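Local coordinates for protein putative malic enzyme ((S)-malate:NAD+ oxidoreductase (decarboxylating)) (Streptococcus pyogenes, PDB 2A9F) that probably catalyses the oxidative decarboxylation of (S)-malate to pyruvate with NAD+ as acceptor, helped by a divalent metal ion, at residues A87-P90 with V91-G94; L112-D116 with T117-I121. All blocks are in the same frame, centred on the assembly; numbering follows the deposited sequence.

Interaction 1: residues A87-P90 with V91-G94; sequences AAMP and VMEG
Helix 85-102, the connecting helix of the beta-alpha-beta unit built with parallel strands 67-72 and 106-111, brings M89 and M92 together one turn apart. The chain of M89 is bent at chi2 and chi3, which carries its terminal CE round to CB of M92 at 3.7 Å; the two side chains cross at about a right angle. Both methionines rest on P109 of strand 106-111, and M92 also touches V70, S72 and the magnesium ligand D138.

P90 has no N-H to give to the preceding turn, and the helix is kinked there. The bonds that follow are uneven. A88 O takes two donors from opposite faces of its carbonyl plane: V91 N, three residues on, at 2.7 Å and bent to 132°, and M92 N, four on, at 3.2 Å. The next bond, E93 N to M89 O at 2.8 Å, is straighter at 164°, whereas G94 N reaches P90 O only weakly. K21 NZ is a further donor to P90 O.

E93 lies against the preceding turn. Its chi1 of 57° places CG 3.1 Å from M89 O, and the chain runs extended from there. The carboxylate is held by K21 N at OE2 and, weakly, by T63 of the second subunit at OE1, and that same OE1 lies 3.2 Å from M89 CG.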
# COMPACT_ATOMS: atom_id res chain seq x y z
N ALA A 87 8.14 -11.98 -7.32
CA ALA A 87 7.70 -13.38 -7.29
C ALA A 87 6.86 -13.68 -6.05
O ALA A 87 6.06 -14.62 -6.04
CB ALA A 87 8.90 -14.32 -7.34
N ALA A 88 7.04 -12.88 -5.00
CA ALA A 88 6.29 -13.07 -3.77
C ALA A 88 4.86 -12.51 -3.85
O ALA A 88 3.93 -13.07 -3.26
CB ALA A 88 7.04 -12.41 -2.61
N MET A 89 4.69 -11.42 -4.60
CA MET A 89 3.41 -10.74 -4.73
C MET A 89 2.17 -11.66 -4.83
O MET A 89 1.20 -11.45 -4.10
CB MET A 89 3.47 -9.75 -5.90
CG MET A 89 2.54 -8.54 -5.74
SD MET A 89 3.01 -7.27 -4.54
CE MET A 89 3.08 -8.12 -3.10
N PRO A 90 2.21 -12.69 -5.70
CA PRO A 90 1.05 -13.59 -5.82
C PRO A 90 0.61 -14.12 -4.46
O PRO A 90 -0.58 -14.24 -4.18
CB PRO A 90 1.57 -14.71 -6.73
CG PRO A 90 2.52 -14.00 -7.58
CD PRO A 90 3.27 -13.11 -6.62
N VAL A 91 1.58 -14.44 -3.61
CA VAL A 91 1.29 -14.96 -2.28
C VAL A 91 0.79 -13.88 -1.31
O VAL A 91 -0.12 -14.12 -0.52
CB VAL A 91 2.53 -15.65 -1.68
CG1 VAL A 91 2.25 -16.10 -0.25
CG2 VAL A 91 2.92 -16.83 -2.53
N MET A 92 1.38 -12.70 -1.36
CA MET A 92 0.97 -11.62 -0.47
C MET A 92 -0.43 -11.11 -0.85
O MET A 92 -1.23 -10.75 0.00
CB MET A 92 2.00 -10.49 -0.51
CG MET A 92 3.43 -10.98 -0.23
SD MET A 92 3.53 -11.88 1.32
CE MET A 92 4.03 -13.45 0.78
N GLU A 93 -0.75 -11.10 -2.13
CA GLU A 93 -2.07 -10.62 -2.45
C GLU A 93 -3.08 -11.75 -2.23
O GLU A 93 -4.27 -11.49 -2.01
CB GLU A 93 -2.12 -10.02 -3.86
CG GLU A 93 -1.71 -10.90 -5.00
CD GLU A 93 -1.50 -10.08 -6.27
OE1 GLU A 93 -0.53 -9.28 -6.32
OE2 GLU A 93 -2.30 -10.22 -7.22
N GLY A 94 -2.61 -12.99 -2.25
CA GLY A 94 -3.50 -14.10 -1.99
C GLY A 94 -3.84 -14.01 -0.51
O GLY A 94 -4.99 -14.15 -0.08

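Interaction 2: residues L112-D116 with T117-I121; sequences LDTKD and TEEII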
# COMPACT_ATOMS: atom_id res chain seq x y z
N LEU A 112 8.97 -5.32 -0.72
CA LEU A 112 10.09 -4.39 -0.92
C LEU A 112 11.37 -5.15 -1.25
O LEU A 112 11.62 -6.22 -0.69
CB LEU A 112 10.31 -3.55 0.34
CG LEU A 112 9.48 -3.85 1.60
CD1 LEU A 112 10.39 -4.25 2.74
CD2 LEU A 112 8.72 -2.61 1.98
N ASP A 113 12.18 -4.62 -2.16
CA ASP A 113 13.45 -5.30 -2.47
C ASP A 113 14.59 -4.68 -1.67
O ASP A 113 15.23 -3.72 -2.10
CB ASP A 113 13.79 -5.25 -3.97
CG ASP A 113 13.97 -3.84 -4.50
OD1 ASP A 113 14.56 -3.68 -5.60
OD2 ASP A 113 13.51 -2.90 -3.82
N THR A 114 14.79 -5.22 -0.48
CA THR A 114 15.84 -4.80 0.42
C THR A 114 15.87 -5.95 1.40
O THR A 114 14.81 -6.38 1.87
CB THR A 114 15.50 -3.52 1.22
OG1 THR A 114 14.53 -3.84 2.23
CG2 THR A 114 14.95 -2.45 0.32
N LYS A 115 17.06 -6.46 1.70
CA LYS A 115 17.18 -7.56 2.64
C LYS A 115 17.89 -7.03 3.88
O LYS A 115 18.19 -7.77 4.82
CB LYS A 115 17.98 -8.70 2.03
CG LYS A 115 17.39 -9.25 0.76
CD LYS A 115 18.09 -10.53 0.38
CE LYS A 115 17.42 -11.19 -0.77
NZ LYS A 115 17.58 -10.35 -1.97
N ASP A 116 18.18 -5.73 3.85
CA ASP A 116 18.85 -5.06 4.95
C ASP A 116 17.84 -4.88 6.09
O ASP A 116 16.91 -4.08 5.98
CB ASP A 116 19.37 -3.70 4.46
CG ASP A 116 20.25 -3.00 5.48
OD1 ASP A 116 21.41 -3.44 5.68
OD2 ASP A 116 19.77 -2.01 6.09
N THR A 117 18.02 -5.61 7.18
CA THR A 117 17.12 -5.53 8.33
C THR A 117 16.86 -4.09 8.75
O THR A 117 15.72 -3.65 8.85
CB THR A 117 17.71 -6.26 9.56
OG1 THR A 117 17.71 -7.67 9.33
CG2 THR A 117 16.91 -5.96 10.81
N GLU A 118 17.94 -3.36 8.98
CA GLU A 118 17.86 -1.98 9.41
C GLU A 118 16.90 -1.13 8.58
O GLU A 118 16.04 -0.46 9.14
CB GLU A 118 19.26 -1.36 9.39
CG GLU A 118 19.38 -0.14 10.26
CD GLU A 118 18.70 -0.34 11.59
OE1 GLU A 118 19.03 -1.33 12.29
OE2 GLU A 118 17.83 0.49 11.94
N GLU A 119 17.03 -1.16 7.26
CA GLU A 119 16.15 -0.34 6.45
C GLU A 119 14.76 -0.94 6.20
O GLU A 119 13.88 -0.26 5.66
CB GLU A 119 16.82 0.01 5.11
CG GLU A 119 17.08 -1.14 4.18
CD GLU A 119 17.39 -0.66 2.77
OE1 GLU A 119 16.51 0.01 2.18
OE2 GLU A 119 18.50 -0.93 2.26
N ILE A 120 14.55 -2.20 6.58
CA ILE A 120 13.23 -2.78 6.41
C ILE A 120 12.37 -2.25 7.54
O ILE A 120 11.26 -1.76 7.31
CB ILE A 120 13.24 -4.35 6.47
CG1 ILE A 120 13.84 -4.92 5.18
CG2 ILE A 120 11.81 -4.88 6.64
CD1 ILE A 120 13.85 -6.43 5.14
N ILE A 121 12.89 -2.32 8.77
CA ILE A 121 12.13 -1.86 9.93
C ILE A 121 11.92 -0.37 9.79
O ILE A 121 10.91 0.16 10.23
CB ILE A 121 12.83 -2.22 11.29
CG1 ILE A 121 13.54 -1.00 11.89
CG2 ILE A 121 13.82 -3.34 11.10
CD1 ILE A 121 12.64 -0.12 12.76
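D116 and E119 cross at about a right angle, the CB of D116 lying 3.4 Å from CG of E119, with their carboxylate planes turned 68° apart. With CG anti to the backbone N (chi1 -172°), the D116 carboxylate swings to the side where OD2 meets an amide of the following turn. There OD2 accepts the N-H of E119 at 3.1 Å, on its anti side and 24° out of the carboxylate plane. CB of E118 lies against the same oxygen at 3.4 Å, while the acid end of E118 leads away to a salt bridge with R150.

This is an N-cap: D116 immediately precedes helix 117-127, and its side chain takes up an N-H of the first turn. Beside it, I120 N bonds to T117 O and only weakly to D116 O. The amide dipoles at this helix start would be expected to stabilise the negative charge of D116. E119 OE2, 4.2 Å from D116 OD2, probably works against that, and the two acids may raise each other's pKa.

E119 also passes obliquely across T114, its OE1 3.5 Å from the methyl CG2. The other branch of T114 turns to I120: the two side chains run past each other in opposite directions, with OG1 3.2 Å from I120 CG1. On the buried side, I120 CG2 meets L112 CD1 at 4.2 Å, and L112 in turn packs on L127 of the second subunit.

How the interactions relate
Strand 106-111 joins the two: interaction 1 lies on the helix leading into it, interaction 2 on the loop leaving it and the first turn of the next helix. Their centres are 18 Å apart and their nearest atoms about 7 Å, without touching. S72 touches both, packing against M92 of interaction 1 and bonding through its backbone to L112 of interaction 2. Interaction 1 is the one beside the metal site: the nearest atoms of the M92 and D138 side chains are about 3 Å apart, and the V91 side chain comes within about 6 Å of a bound magnesium ion. In interaction 2, I120 stays about 11 Å from D138, side chain to side chain. Both contacts touch the second subunit.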